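Local coordinates for protein citrate synthase (Pyrobaculum aerophilum, PDB 2IBP) that probably catalyses the condensation of oxaloacetate with acetyl-CoA and water to give citrate and CoA, the entry step of the tricarboxylic acid cycle, at residues L206-H211 with R298-F302; E63-Y67 with E79-I84; G314-F320 with I351-Y355. One frame throughout, in Å; residues are numbered along the deposited sequence.

Contact 1. Residues L206-H211 with R298-F302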
loop_
_atom_site.group_PDB
_atom_site.type_symbol
_atom_site.label_atom_id
_atom_site.label_comp_id
_atom_site.label_asym_id
_atom_site.label_seq_id
_atom_site.Cartn_x
_atom_site.Cartn_y
_atom_site.Cartn_z
ATOM N N LEU A 206 17.402 -3.279 21.457
ATOM C CA LEU A 206 18.393 -2.595 20.643
ATOM C C LEU A 206 18.007 -2.656 19.176
ATOM O O LEU A 206 18.031 -1.653 18.473
ATOM C CB LEU A 206 19.776 -3.212 20.845
ATOM C CG LEU A 206 20.911 -2.523 20.108
ATOM C CD1 LEU A 206 21.016 -1.043 20.515
ATOM C CD2 LEU A 206 22.222 -3.290 20.409
ATOM N N TYR A 207 17.640 -3.844 18.709
ATOM C CA TYR A 207 17.246 -3.994 17.315
ATOM C C TYR A 207 16.082 -3.052 16.993
ATOM O O TYR A 207 16.081 -2.372 15.967
ATOM C CB TYR A 207 16.838 -5.431 17.028
ATOM C CG TYR A 207 16.424 -5.624 15.584
ATOM C CD1 TYR A 207 17.342 -6.036 14.623
ATOM C CD2 TYR A 207 15.141 -5.310 15.171
ATOM C CE1 TYR A 207 16.967 -6.160 13.304
ATOM C CE2 TYR A 207 14.775 -5.423 13.862
ATOM C CZ TYR A 207 15.688 -5.837 12.939
ATOM O OH TYR A 207 15.306 -5.933 11.628
ATOM N N LEU A 208 15.121 -2.985 17.905
ATOM C CA LEU A 208 13.950 -2.152 17.681
ATOM C C LEU A 208 14.358 -0.687 17.603
ATOM O O LEU A 208 13.861 0.062 16.775
ATOM C CB LEU A 208 12.884 -2.378 18.748
ATOM C CG LEU A 208 12.213 -3.741 18.803
ATOM C CD1 LEU A 208 11.258 -3.803 19.963
ATOM C CD2 LEU A 208 11.511 -4.124 17.514
ATOM N N ILE A 209 15.232 -0.255 18.502
ATOM C CA ILE A 209 15.710 1.116 18.431
ATOM C C ILE A 209 16.409 1.370 17.101
ATOM O O ILE A 209 16.148 2.345 16.411
ATOM C CB ILE A 209 16.740 1.394 19.551
ATOM C CG1 ILE A 209 16.029 1.365 20.906
ATOM C CG2 ILE A 209 17.469 2.719 19.301
ATOM C CD1 ILE A 209 16.963 1.436 22.100
ATOM N N LEU A 210 17.291 0.456 16.726
ATOM C CA LEU A 210 18.148 0.681 15.576
ATOM C C LEU A 210 17.437 0.727 14.252
ATOM O O LEU A 210 17.944 1.340 13.334
ATOM C CB LEU A 210 19.267 -0.344 15.499
ATOM C CG LEU A 210 20.316 -0.283 16.617
ATOM C CD1 LEU A 210 21.279 -1.454 16.393
ATOM C CD2 LEU A 210 21.040 1.057 16.682
ATOM N N HIS A 211 16.276 0.092 14.150
ATOM C CA HIS A 211 15.568 0.044 12.875
ATOM C C HIS A 211 14.297 0.864 12.855
ATOM O O HIS A 211 13.530 0.789 11.897
ATOM C CB HIS A 211 15.285 -1.419 12.528
ATOM C CG HIS A 211 16.540 -2.218 12.321
ATOM N ND1 HIS A 211 17.308 -2.670 13.373
ATOM C CD2 HIS A 211 17.196 -2.582 11.190
ATOM C CE1 HIS A 211 18.397 -3.258 12.900
ATOM N NE2 HIS A 211 18.343 -3.237 11.576
ATOM N N ARG A 298 24.443 1.602 12.766
ATOM C CA ARG A 298 23.590 0.616 13.373
ATOM C C ARG A 298 24.331 -0.709 13.409
ATOM O O ARG A 298 24.168 -1.498 14.343
ATOM C CB ARG A 298 22.310 0.468 12.571
ATOM C CG ARG A 298 21.498 1.748 12.462
ATOM C CD ARG A 298 20.404 1.598 11.454
ATOM N NE ARG A 298 20.967 1.306 10.144
ATOM C CZ ARG A 298 20.246 0.951 9.094
ATOM N NH1 ARG A 298 18.925 0.879 9.184
ATOM N NH2 ARG A 298 20.855 0.632 7.968
ATOM N N ALA A 299 25.140 -0.951 12.383
ATOM C CA ALA A 299 25.889 -2.213 12.295
ATOM C C ALA A 299 26.963 -2.295 13.372
ATOM O O ALA A 299 27.138 -3.342 14.009
ATOM C CB ALA A 299 26.506 -2.367 10.900
ATOM N N LYS A 300 27.637 -1.176 13.604
ATOM C CA LYS A 300 28.711 -1.103 14.602
ATOM C C LYS A 300 28.156 -1.447 15.985
ATOM O O LYS A 300 28.713 -2.256 16.728
ATOM C CB LYS A 300 29.337 0.286 14.598
ATOM C CG LYS A 300 30.548 0.410 15.501
ATOM C CD LYS A 300 31.349 1.678 15.210
ATOM C CE LYS A 300 32.007 1.634 13.825
ATOM N NZ LYS A 300 32.726 2.901 13.476
ATOM N N ILE A 301 27.005 -0.863 16.288
ATOM C CA ILE A 301 26.358 -1.082 17.556
ATOM C C ILE A 301 25.837 -2.502 17.685
ATOM O O ILE A 301 26.013 -3.151 18.719
ATOM C CB ILE A 301 25.180 -0.104 17.740
ATOM C CG1 ILE A 301 25.682 1.343 17.722
ATOM C CG2 ILE A 301 24.423 -0.389 19.025
ATOM C CD1 ILE A 301 24.581 2.381 17.588
ATOM N N PHE A 302 25.179 -3.000 16.645
ATOM C CA PHE A 302 24.599 -4.325 16.748
ATOM C C PHE A 302 25.661 -5.423 16.763
ATOM O O PHE A 302 25.478 -6.456 17.401
ATOM C CB PHE A 302 23.513 -4.573 15.718
ATOM C CG PHE A 302 22.462 -5.505 16.214
ATOM C CD1 PHE A 302 21.597 -5.108 17.220
ATOM C CD2 PHE A 302 22.382 -6.793 15.751
ATOM C CE1 PHE A 302 20.663 -5.965 17.727
ATOM C CE2 PHE A 302 21.426 -7.644 16.230
ATOM C CZ PHE A 302 20.559 -7.226 17.227
HETATM O O HOH W 1 17.110 2.491 11.018
#
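Two helices that run nearly antiparallel can be apolar along most of their shared face and turn polar where one of them ends. The short segments here lie at 173° with axes 10.7 Å apart, and 392 Å² is buried between them. Arg-298 stands at the polar end. Arg-298 CA is 5.9 Å from Leu-210 CA, the guanidinium extends past the last turn of the other helix, and Arg-298 CD lies 3.1 Å from Leu-210 O. A water joins the two, donating to Leu-210 O (2.7 Å) and accepting from Arg-298 NH1 (3.0 Å), while the charge itself is met by a salt bridge to Asp-296. One turn further on, Ile-301 points toward the partner and packs its CG2 on Leu-206 CD1 (3.8 Å) and its CD1 on Leu-210 CD2 (3.9 Å). Phe-302 then reaches across with its ring: CD1 touches Leu-206 CD2 at 3.7 Å and Leu-210 CD1 at 3.8 Å, and CE1 approaches Tyr-207 CB at 3.9 Å. At the polar end His-211 ND1 donates to Tyr-207 O (2.9 Å), holding the imidazole against its own last turn. Arg-298 and His-211 lie close to His-289 and Asp-346, respectively, the predicted catalytic residues. The antiparallel pair is part of the largely helical citrate synthase fold, and its polar end lies beside the probable active site.

Contact 2. Residues E63-Y67 with E79-I84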
loop_
_atom_site.group_PDB
_atom_site.type_symbol
_atom_site.label_atom_id
_atom_site.label_comp_id
_atom_site.label_asym_id
_atom_site.label_seq_id
_atom_site.Cartn_x
_atom_site.Cartn_y
_atom_site.Cartn_z
ATOM N N GLU A 63 10.790 1.980 24.120
ATOM C CA GLU A 63 9.662 2.778 24.591
ATOM C C GLU A 63 9.988 4.261 24.469
ATOM O O GLU A 63 9.216 5.028 23.913
ATOM C CB GLU A 63 9.304 2.459 26.044
ATOM C CG GLU A 63 8.709 1.057 26.267
ATOM C CD GLU A 63 9.744 -0.046 26.489
ATOM O OE1 GLU A 63 10.905 0.084 26.041
ATOM O OE2 GLU A 63 9.360 -1.070 27.108
ATOM N N GLU A 64 11.153 4.659 24.954
ATOM C CA GLU A 64 11.532 6.072 24.909
ATOM C C GLU A 64 11.826 6.566 23.499
ATOM O O GLU A 64 11.453 7.671 23.124
ATOM C CB GLU A 64 12.711 6.334 25.839
ATOM C CG GLU A 64 13.038 7.788 26.022
ATOM C CD GLU A 64 14.199 7.986 26.969
ATOM O OE1 GLU A 64 15.331 7.602 26.606
ATOM O OE2 GLU A 64 13.978 8.589 28.056
ATOM N N VAL A 65 12.514 5.745 22.706
ATOM C CA VAL A 65 12.831 6.117 21.344
ATOM C C VAL A 65 11.558 6.218 20.508
ATOM O O VAL A 65 11.448 7.100 19.660
ATOM C CB VAL A 65 13.835 5.129 20.720
ATOM C CG1 VAL A 65 13.893 5.287 19.205
ATOM C CG2 VAL A 65 15.195 5.311 21.376
ATOM N N SER A 66 10.608 5.316 20.726
ATOM C CA SER A 66 9.360 5.367 19.977
ATOM C C SER A 66 8.605 6.649 20.328
ATOM O O SER A 66 8.029 7.315 19.455
ATOM C CB SER A 66 8.511 4.101 20.165
ATOM O OG SER A 66 8.055 3.909 21.492
ATOM N N TYR A 67 8.630 7.019 21.612
ATOM C CA TYR A 67 8.001 8.272 22.029
ATOM C C TYR A 67 8.652 9.423 21.265
ATOM O O TYR A 67 7.969 10.283 20.728
ATOM C CB TYR A 67 8.176 8.501 23.533
ATOM C CG TYR A 67 7.453 9.730 24.059
ATOM C CD1 TYR A 67 6.238 9.608 24.717
ATOM C CD2 TYR A 67 7.942 11.007 23.808
ATOM C CE1 TYR A 67 5.531 10.726 25.146
ATOM C CE2 TYR A 67 7.248 12.135 24.244
ATOM C CZ TYR A 67 6.055 11.983 24.910
ATOM O OH TYR A 67 5.374 13.105 25.358
ATOM N N GLU A 79 5.468 11.758 31.367
ATOM C CA GLU A 79 5.035 11.435 30.011
ATOM C C GLU A 79 5.432 10.022 29.630
ATOM O O GLU A 79 4.629 9.276 29.062
ATOM C CB GLU A 79 5.646 12.411 29.022
ATOM C CG GLU A 79 4.951 13.759 29.050
ATOM C CD GLU A 79 5.666 14.799 28.240
ATOM O OE1 GLU A 79 6.883 14.655 28.007
ATOM O OE2 GLU A 79 5.011 15.801 27.874
ATOM N N LEU A 80 6.636 9.632 30.023
ATOM C CA LEU A 80 7.115 8.296 29.678
ATOM C C LEU A 80 6.335 7.239 30.438
ATOM O O LEU A 80 5.887 6.258 29.857
ATOM C CB LEU A 80 8.612 8.170 29.915
ATOM C CG LEU A 80 9.205 6.836 29.452
ATOM C CD1 LEU A 80 8.886 6.605 27.963
ATOM C CD2 LEU A 80 10.692 6.795 29.712
ATOM N N GLU A 81 6.131 7.463 31.739
ATOM C CA GLU A 81 5.345 6.543 32.552
ATOM C C GLU A 81 3.943 6.359 31.970
ATOM O O GLU A 81 3.462 5.232 31.818
ATOM C CB GLU A 81 5.247 7.050 33.995
ATOM C CG GLU A 81 6.535 6.917 34.768
ATOM C CD GLU A 81 6.482 7.590 36.133
ATOM O OE1 GLU A 81 5.504 8.320 36.414
ATOM O OE2 GLU A 81 7.448 7.416 36.906
ATOM N N ASP A 82 3.279 7.465 31.645
ATOM C CA ASP A 82 1.935 7.408 31.086
ATOM C C ASP A 82 1.914 6.695 29.728
ATOM O O ASP A 82 1.022 5.903 29.444
ATOM C CB ASP A 82 1.330 8.804 30.969
ATOM C CG ASP A 82 1.084 9.449 32.327
ATOM O OD1 ASP A 82 1.147 8.731 33.353
ATOM O OD2 ASP A 82 0.799 10.670 32.349
ATOM N N TYR A 83 2.895 7.008 28.891
ATOM C CA TYR A 83 3.026 6.391 27.564
ATOM C C TYR A 83 3.225 4.873 27.695
ATOM O O TYR A 83 2.568 4.070 26.999
ATOM C CB TYR A 83 4.217 7.024 26.848
ATOM C CG TYR A 83 4.548 6.418 25.502
ATOM C CD1 TYR A 83 3.819 6.756 24.379
ATOM C CD2 TYR A 83 5.704 5.676 25.330
ATOM C CE1 TYR A 83 4.158 6.232 23.125
ATOM C CE2 TYR A 83 6.044 5.141 24.099
ATOM C CZ TYR A 83 5.280 5.435 23.003
ATOM O OH TYR A 83 5.642 4.961 21.748
ATOM N N ILE A 84 4.156 4.489 28.551
ATOM C CA ILE A 84 4.426 3.071 28.771
ATOM C C ILE A 84 3.159 2.357 29.208
ATOM O O ILE A 84 2.826 1.293 28.689
ATOM C CB ILE A 84 5.576 2.880 29.761
ATOM C CG1 ILE A 84 6.903 3.251 29.072
ATOM C CG2 ILE A 84 5.584 1.474 30.302
ATOM C CD1 ILE A 84 8.114 3.176 29.964
#
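Consecutive helices joined by a short link can pack crosswise as well as side by side: 62-71 and 77-90 form an alpha-alpha corner in which the short segments cross at 101° with axes 10.4 Å apart. Glu-63 begins the interface, its CB on Ile-84 CG1 (3.9 Å), while its carboxylate turns to the backbone of His-183. Glu-64 sets its CA 4.1 Å from Leu-80 CD1; its acid group looks outward to the second subunit, where Tyr-403 and Arg-409 of that chain bind it and Leu-406 of that chain packs on both Glu-64 and Leu-80. The corner thus also serves the dimer interface. Ser-66 meets the tip of Tyr-83. Tyr-67, the largest contributor in buried area, presents its ring edge to the face of Tyr-83 in a T-shaped stack, centroids 5.2 Å apart and planes at 84°, with Tyr-67 CB in CH-pi contact over that same ring. Tyr-83 completes its reach by donating from OH to Ser-66 OG, 2.6 Å away.

Contact 3. Residues G314-F320 with I351-Y355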
loop_
_atom_site.group_PDB
_atom_site.type_symbol
_atom_site.label_atom_id
_atom_site.label_comp_id
_atom_site.label_asym_id
_atom_site.label_seq_id
_atom_site.Cartn_x
_atom_site.Cartn_y
_atom_site.Cartn_z
ATOM N N GLY A 314 27.332 -18.629 23.576
ATOM C CA GLY A 314 28.138 -19.403 22.646
ATOM C C GLY A 314 27.817 -19.068 21.200
ATOM O O GLY A 314 26.864 -18.356 20.899
ATOM N N ASP A 315 28.617 -19.618 20.300
ATOM C CA ASP A 315 28.494 -19.367 18.872
ATOM C C ASP A 315 28.516 -20.747 18.218
ATOM O O ASP A 315 29.421 -21.032 17.436
ATOM C CB ASP A 315 29.718 -18.554 18.445
ATOM C CG ASP A 315 29.650 -18.036 17.020
ATOM O OD1 ASP A 315 28.532 -17.803 16.492
ATOM O OD2 ASP A 315 30.739 -17.788 16.459
ATOM N N PRO A 316 27.509 -21.592 18.522
ATOM C CA PRO A 316 27.479 -23.002 18.085
ATOM C C PRO A 316 27.519 -23.261 16.592
ATOM O O PRO A 316 27.925 -24.342 16.163
ATOM C CB PRO A 316 26.170 -23.537 18.680
ATOM C CG PRO A 316 25.351 -22.344 18.990
ATOM C CD PRO A 316 26.303 -21.234 19.291
ATOM N N GLN A 317 26.995 -22.330 15.807
ATOM C CA GLN A 317 27.043 -22.454 14.354
ATOM C C GLN A 317 28.146 -21.581 13.745
ATOM O O GLN A 317 28.230 -21.448 12.524
ATOM C CB GLN A 317 25.678 -22.157 13.728
ATOM C CG GLN A 317 24.677 -23.306 13.802
ATOM C CD GLN A 317 24.214 -23.629 15.206
ATOM O OE1 GLN A 317 23.720 -22.763 15.929
ATOM N NE2 GLN A 317 24.300 -24.907 15.575
ATOM N N ASN A 318 28.973 -20.996 14.619
ATOM C CA ASN A 318 30.135 -20.192 14.227
ATOM C C ASN A 318 29.783 -18.969 13.393
ATOM O O ASN A 318 30.636 -18.406 12.699
ATOM C CB ASN A 318 31.155 -21.075 13.480
ATOM C CG ASN A 318 31.475 -22.361 14.242
ATOM O OD1 ASN A 318 31.326 -23.463 13.710
ATOM N ND2 ASN A 318 31.802 -22.219 15.514
ATOM N N LEU A 319 28.541 -18.505 13.530
ATOM C CA LEU A 319 28.067 -17.378 12.750
ATOM C C LEU A 319 28.862 -16.119 13.059
ATOM O O LEU A 319 29.295 -15.400 12.157
ATOM C CB LEU A 319 26.589 -17.130 13.059
ATOM C CG LEU A 319 25.647 -18.273 12.705
ATOM C CD1 LEU A 319 24.218 -17.881 13.085
ATOM C CD2 LEU A 319 25.753 -18.583 11.206
ATOM N N PHE A 320 29.105 -15.861 14.334
ATOM C CA PHE A 320 29.826 -14.649 14.696
ATOM C C PHE A 320 31.302 -14.726 14.250
ATOM O O PHE A 320 31.871 -13.768 13.731
ATOM C CB PHE A 320 29.699 -14.373 16.192
ATOM C CG PHE A 320 30.241 -13.055 16.590
ATOM C CD1 PHE A 320 29.497 -11.906 16.373
ATOM C CD2 PHE A 320 31.511 -12.940 17.133
ATOM C CE1 PHE A 320 30.004 -10.673 16.705
ATOM C CE2 PHE A 320 32.029 -11.706 17.454
ATOM C CZ PHE A 320 31.264 -10.569 17.249
ATOM N N ILE A 351 22.143 -12.841 13.161
ATOM C CA ILE A 351 22.874 -13.805 13.984
ATOM C C ILE A 351 22.223 -14.055 15.339
ATOM O O ILE A 351 21.894 -15.191 15.696
ATOM C CB ILE A 351 24.331 -13.383 14.143
ATOM C CG1 ILE A 351 25.029 -13.384 12.764
ATOM C CG2 ILE A 351 25.035 -14.301 15.153
ATOM C CD1 ILE A 351 26.436 -12.825 12.774
ATOM N N ALA A 352 21.955 -12.984 16.074
ATOM C CA ALA A 352 21.322 -13.118 17.368
ATOM C C ALA A 352 19.935 -13.731 17.228
ATOM O O ALA A 352 19.602 -14.663 17.958
ATOM C CB ALA A 352 21.255 -11.768 18.067
ATOM N N PHE A 353 19.151 -13.268 16.243
ATOM C CA PHE A 353 17.797 -13.803 16.054
ATOM C C PHE A 353 17.866 -15.306 15.840
ATOM O O PHE A 353 17.095 -16.069 16.407
ATOM C CB PHE A 353 17.084 -13.233 14.826
ATOM C CG PHE A 353 16.692 -11.781 14.917
ATOM C CD1 PHE A 353 16.477 -11.156 16.121
ATOM C CD2 PHE A 353 16.370 -11.099 13.753
ATOM C CE1 PHE A 353 16.080 -9.813 16.156
ATOM C CE2 PHE A 353 15.947 -9.783 13.781
ATOM C CZ PHE A 353 15.771 -9.159 14.982
ATOM N N TYR A 354 18.777 -15.718 14.964
ATOM C CA TYR A 354 18.939 -17.129 14.654
ATOM C C TYR A 354 19.209 -17.911 15.943
ATOM O O TYR A 354 18.582 -18.927 16.208
ATOM C CB TYR A 354 20.078 -17.322 13.644
ATOM C CG TYR A 354 20.368 -18.772 13.315
ATOM C CD1 TYR A 354 19.783 -19.394 12.225
ATOM C CD2 TYR A 354 21.277 -19.493 14.077
ATOM C CE1 TYR A 354 20.040 -20.714 11.945
ATOM C CE2 TYR A 354 21.574 -20.793 13.778
ATOM C CZ TYR A 354 20.952 -21.400 12.727
ATOM O OH TYR A 354 21.259 -22.718 12.465
ATOM N N TYR A 355 20.155 -17.427 16.739
ATOM C CA TYR A 355 20.523 -18.112 17.966
ATOM C C TYR A 355 19.420 -18.081 19.029
ATOM O O TYR A 355 19.316 -19.009 19.854
ATOM C CB TYR A 355 21.838 -17.572 18.510
ATOM C CG TYR A 355 23.072 -18.000 17.739
ATOM C CD1 TYR A 355 23.202 -19.299 17.288
ATOM C CD2 TYR A 355 24.179 -17.166 17.642
ATOM C CE1 TYR A 355 24.356 -19.731 16.636
ATOM C CE2 TYR A 355 25.367 -17.601 17.027
ATOM C CZ TYR A 355 25.440 -18.883 16.527
ATOM O OH TYR A 355 26.598 -19.326 15.930
#
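One phenol oxygen can tie a turn to a neighbouring helix. Tyr-355 OH donates to Asp-315 OD1 at 2.5 Å and accepts from Gln-317 N at 3.0 Å, so it both gives and receives within the type I beta turn from Asp-315 to Asn-318. That turn is closed by Asn-318 N to Asp-315 O (2.9 Å). Asp-315 OD1 also accepts from Phe-320 N at 3.0 Å, and its OD2 from Ala-321 N, so the carboxylate serves backbone NH groups in the first turn of helix 319-332, while the side chain of Asn-318, at the N-cap position, makes no capping bond. Apolar packing flanks the polar cluster: Leu-319 CD1 lies over the Tyr-355 ring in a CH-pi contact, 4.1 Å from its centroid, and 3.5 Å from Tyr-354 CD2, while Leu-319 CB meets Ile-351 CG2 at 3.8 Å. The link between helices 297-313 and 319-332 is thereby fastened to helix 349-356, with Leu-319 and Tyr-354 also touching helix 252-263 and Tyr-355 packing on Tyr-309 of helix 297-313.

How the contacts relate
Along the chain the contacts come in series: contact 2 closes before contact 1 opens, and contact 1 before contact 3. In space contact 1 touches both others, with centres 19 Å from contact 2 and 17 Å from contact 3, whereas the centres of contacts 2 and 3 lie 32 Å apart and the two do not touch. Val-65 CG2 meets Ile-209 CG2 at 4.0 Å, and Phe-353 CZ meets Tyr-207 CD1 at 3.5 Å, so helix 198-210 packs against helices 62-71 and 349-356. Helix 297-313 of contact 1 leads directly into the turn of contact 3. The principle is continuity: packing between helices connects a corner at the subunit interface, through the neighbourhood of the predicted active site, to helix 349-356 and the turn it holds.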